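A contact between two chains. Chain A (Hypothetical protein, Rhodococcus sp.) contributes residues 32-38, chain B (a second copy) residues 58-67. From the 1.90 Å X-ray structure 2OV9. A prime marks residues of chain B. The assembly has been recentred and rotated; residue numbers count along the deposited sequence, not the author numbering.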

# COMPACT_ATOMS: atom_id res chain seq x y z
N ASP A 32 -11.13 -1.00 12.69
CA ASP A 32 -10.30 -2.03 13.29
C ASP A 32 -10.88 -3.42 12.96
O ASP A 32 -10.14 -4.37 12.66
CB ASP A 32 -10.26 -1.84 14.80
CG ASP A 32 -9.46 -2.92 15.48
OD1 ASP A 32 -8.28 -3.08 15.12
OD2 ASP A 32 -10.02 -3.61 16.38
N ALA A 33 -12.20 -3.55 13.04
CA ALA A 33 -12.87 -4.80 12.72
C ALA A 33 -12.77 -5.11 11.21
O ALA A 33 -12.63 -6.27 10.84
CB ALA A 33 -14.32 -4.75 13.15
N ALA A 34 -12.82 -4.10 10.36
CA ALA A 34 -12.55 -4.32 8.92
C ALA A 34 -11.11 -4.80 8.64
O ALA A 34 -10.88 -5.66 7.77
CB ALA A 34 -12.86 -3.06 8.12
N ARG A 35 -10.15 -4.24 9.37
CA ARG A 35 -8.76 -4.66 9.25
C ARG A 35 -8.64 -6.15 9.61
O ARG A 35 -7.91 -6.90 8.95
CB ARG A 35 -7.83 -3.77 10.08
CG ARG A 35 -7.56 -2.42 9.38
CD ARG A 35 -6.52 -1.43 10.00
NE ARG A 35 -7.15 -0.73 11.08
CZ ARG A 35 -7.35 0.58 11.19
NH1 ARG A 35 -6.92 1.48 10.30
NH2 ARG A 35 -8.00 0.99 12.26
N ARG A 36 -9.40 -6.57 10.62
CA ARG A 36 -9.41 -7.96 11.09
C ARG A 36 -9.96 -8.92 10.02
O ARG A 36 -9.42 -10.00 9.80
CB ARG A 36 -10.22 -8.08 12.38
CG ARG A 36 -10.05 -9.40 13.11
CD ARG A 36 -10.95 -9.47 14.34
NE ARG A 36 -11.20 -10.84 14.79
CZ ARG A 36 -12.07 -11.16 15.76
NH1 ARG A 36 -12.75 -10.21 16.39
NH2 ARG A 36 -12.25 -12.43 16.10
N VAL A 37 -11.04 -8.50 9.36
CA VAL A 37 -11.62 -9.23 8.24
C VAL A 37 -10.63 -9.35 7.06
O VAL A 37 -10.43 -10.44 6.53
CB VAL A 37 -12.90 -8.51 7.77
CG1 VAL A 37 -13.43 -9.13 6.47
CG2 VAL A 37 -13.95 -8.52 8.87
N VAL A 38 -10.03 -8.24 6.67
CA VAL A 38 -9.02 -8.22 5.59
C VAL A 38 -7.93 -9.29 5.83
O VAL A 38 -7.58 -10.07 4.92
CB VAL A 38 -8.38 -6.81 5.44
CG1 VAL A 38 -7.17 -6.83 4.49
CG2 VAL A 38 -9.45 -5.81 4.96
N LEU B 58 -18.81 -6.93 11.93
CA LEU B 58 -17.53 -7.12 11.24
C LEU B 58 -16.64 -8.03 12.05
O LEU B 58 -16.04 -8.96 11.50
CB LEU B 58 -16.83 -5.80 10.97
CG LEU B 58 -17.44 -4.99 9.80
CD1 LEU B 58 -16.91 -3.58 9.84
CD2 LEU B 58 -17.10 -5.67 8.48
N ASN B 59 -16.60 -7.81 13.36
CA ASN B 59 -15.85 -8.68 14.26
C ASN B 59 -16.38 -10.13 14.25
O ASN B 59 -15.59 -11.08 14.29
CB ASN B 59 -15.85 -8.11 15.69
CG ASN B 59 -14.74 -7.07 15.93
OD1 ASN B 59 -14.98 -5.99 16.49
ND2 ASN B 59 -13.52 -7.39 15.52
N SER B 60 -17.71 -10.29 14.20
CA SER B 60 -18.37 -11.59 14.10
C SER B 60 -17.95 -12.30 12.81
O SER B 60 -17.59 -13.49 12.82
CB SER B 60 -19.90 -11.45 14.13
OG SER B 60 -20.53 -12.72 14.04
N ILE B 61 -18.00 -11.56 11.70
CA ILE B 61 -17.54 -12.07 10.41
C ILE B 61 -16.09 -12.52 10.45
O ILE B 61 -15.75 -13.61 9.97
CB ILE B 61 -17.74 -11.06 9.28
CG1 ILE B 61 -19.23 -10.89 8.99
CG2 ILE B 61 -17.02 -11.56 8.01
CD1 ILE B 61 -19.59 -9.64 8.14
N ALA B 62 -15.23 -11.69 11.04
CA ALA B 62 -13.81 -12.04 11.14
C ALA B 62 -13.59 -13.30 11.98
O ALA B 62 -12.74 -14.14 11.64
CB ALA B 62 -13.03 -10.90 11.73
N GLY B 63 -14.34 -13.43 13.08
CA GLY B 63 -14.27 -14.62 13.93
C GLY B 63 -14.61 -15.88 13.16
O GLY B 63 -13.89 -16.89 13.25
N HIS B 64 -15.68 -15.83 12.37
CA HIS B 64 -16.07 -16.94 11.50
C HIS B 64 -14.92 -17.32 10.55
O HIS B 64 -14.53 -18.49 10.44
CB HIS B 64 -17.31 -16.57 10.65
CG HIS B 64 -17.84 -17.74 9.87
ND1 HIS B 64 -17.50 -17.99 8.56
CD2 HIS B 64 -18.63 -18.77 10.26
CE1 HIS B 64 -18.06 -19.13 8.17
NE2 HIS B 64 -18.76 -19.61 9.18
N LEU B 65 -14.40 -16.33 9.83
CA LEU B 65 -13.29 -16.55 8.88
C LEU B 65 -12.08 -17.19 9.54
O LEU B 65 -11.46 -18.10 8.98
CB LEU B 65 -12.88 -15.24 8.21
CG LEU B 65 -14.01 -14.56 7.42
CD1 LEU B 65 -13.52 -13.26 6.77
CD2 LEU B 65 -14.63 -15.51 6.39
N GLU B 66 -11.77 -16.69 10.73
CA GLU B 66 -10.65 -17.24 11.50
C GLU B 66 -10.86 -18.69 11.89
O GLU B 66 -9.93 -19.48 11.88
CB GLU B 66 -10.42 -16.38 12.75
CG GLU B 66 -9.76 -15.02 12.45
CD GLU B 66 -9.99 -14.00 13.55
OE1 GLU B 66 -10.52 -14.38 14.64
OE2 GLU B 66 -9.66 -12.81 13.31
N GLU B 67 -12.10 -19.05 12.22
CA GLU B 67 -12.39 -20.39 12.69
C GLU B 67 -12.50 -21.39 11.56
O GLU B 67 -12.56 -22.59 11.80
CB GLU B 67 -13.66 -20.39 13.55
CG GLU B 67 -13.49 -19.72 14.89
CD GLU B 67 -12.24 -20.17 15.60
OE1 GLU B 67 -12.23 -21.30 16.13
OE2 GLU B 67 -11.25 -19.39 15.61
O HOH W 1 -8.19 -11.63 11.44

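Both stretches are helical, and they run in nearly the same direction. Their N-to-C axes differ by 20°, and the closest approach of the axes is 8.3 Å. Such a spacing is tight for two helices and fits the small residues found between them. The backbones come nearest at two places. Ala33 CA lies 5.1 Å from Asn59′ CA, and one turn further along Val37 CA lies 4.6 Å from Ala62′ CA. Within each helix the usual i to i+4 hydrogen bonds are kept, for example Val37 N to Ala33 O at 3.1 Å and Ala62′ N to Leu58′ O at 2.9 Å. The backbone polar groups are therefore largely paired within their own helices. Side chains make most of the contact. Together the two stretches bury 505 Å².

The middle of the contact is apolar. Ala33 points toward chain B, and its CB packs 3.5 Å from Leu58′ CB. The alanine methyl is small, in keeping with the 5.1 Å between Ala33 CA and Asn59′ CA. Leu58′ also reaches Ala34, with CD1 4.4 Å from Ala34 CB. Ala34 itself points away, so it is touched only lightly.

Val37 is the apolar centre on chain A. Its CA-to-CB bond points sideways, yet its two methyls reach several residues of chain B. Val37 CG2 lies 3.8 Å from Ala62′ CB, 4.3 Å from Leu58′ CD2 and 4.4 Å from Ile61′ CG2. Val37 CG2 also sits 3.4 Å from the backbone Leu58′ O. Val37 CG1 lies 4.1 Å from Leu65′ CD1. The compact, branched side chain thus packs against four residues of chain B without needing a polar partner. Ala62′ points toward chain A with only a methyl, in keeping with the 4.6 Å between its CA and Val37 CA.

Arg36 supplies the polar part and has the largest covered area of any residue here, 107 Å². Its side chain is extended, with chi1, chi2 and chi3 all t, and it sits as a knob among Asn59′, Ala62′, Gly63′ and Glu66′. The guanidinium forms a salt bridge with Glu66′ through two nearly straight hydrogen bonds. Arg36 NE donates to Glu66′ OE2 at 2.9 Å, and Arg36 NH2 donates to Glu66′ OE1 at 3.0 Å; both angles are 171°. OE2 lies at the edge of the guanidinium, near its plane, where the N-H groups point.

One face of the guanidinium is covered by the backbone atoms Gly63′ N and Asn59′ O. Arg36 NH2 lies 3.7 Å from Gly63′ CA. Arg36 NE lies 3.6 Å from Ala62′ CB. The Asn59′ side chain also comes close to the guanidinium.

A water completes the link. The water O donates to Arg36 O at 2.6 Å and to Glu66′ OE2 at 2.7 Å. Glu66′ OE2 thus accepts from both the guanidinium and the water, tying the carboxylate to the side chain and the backbone of the same arginine.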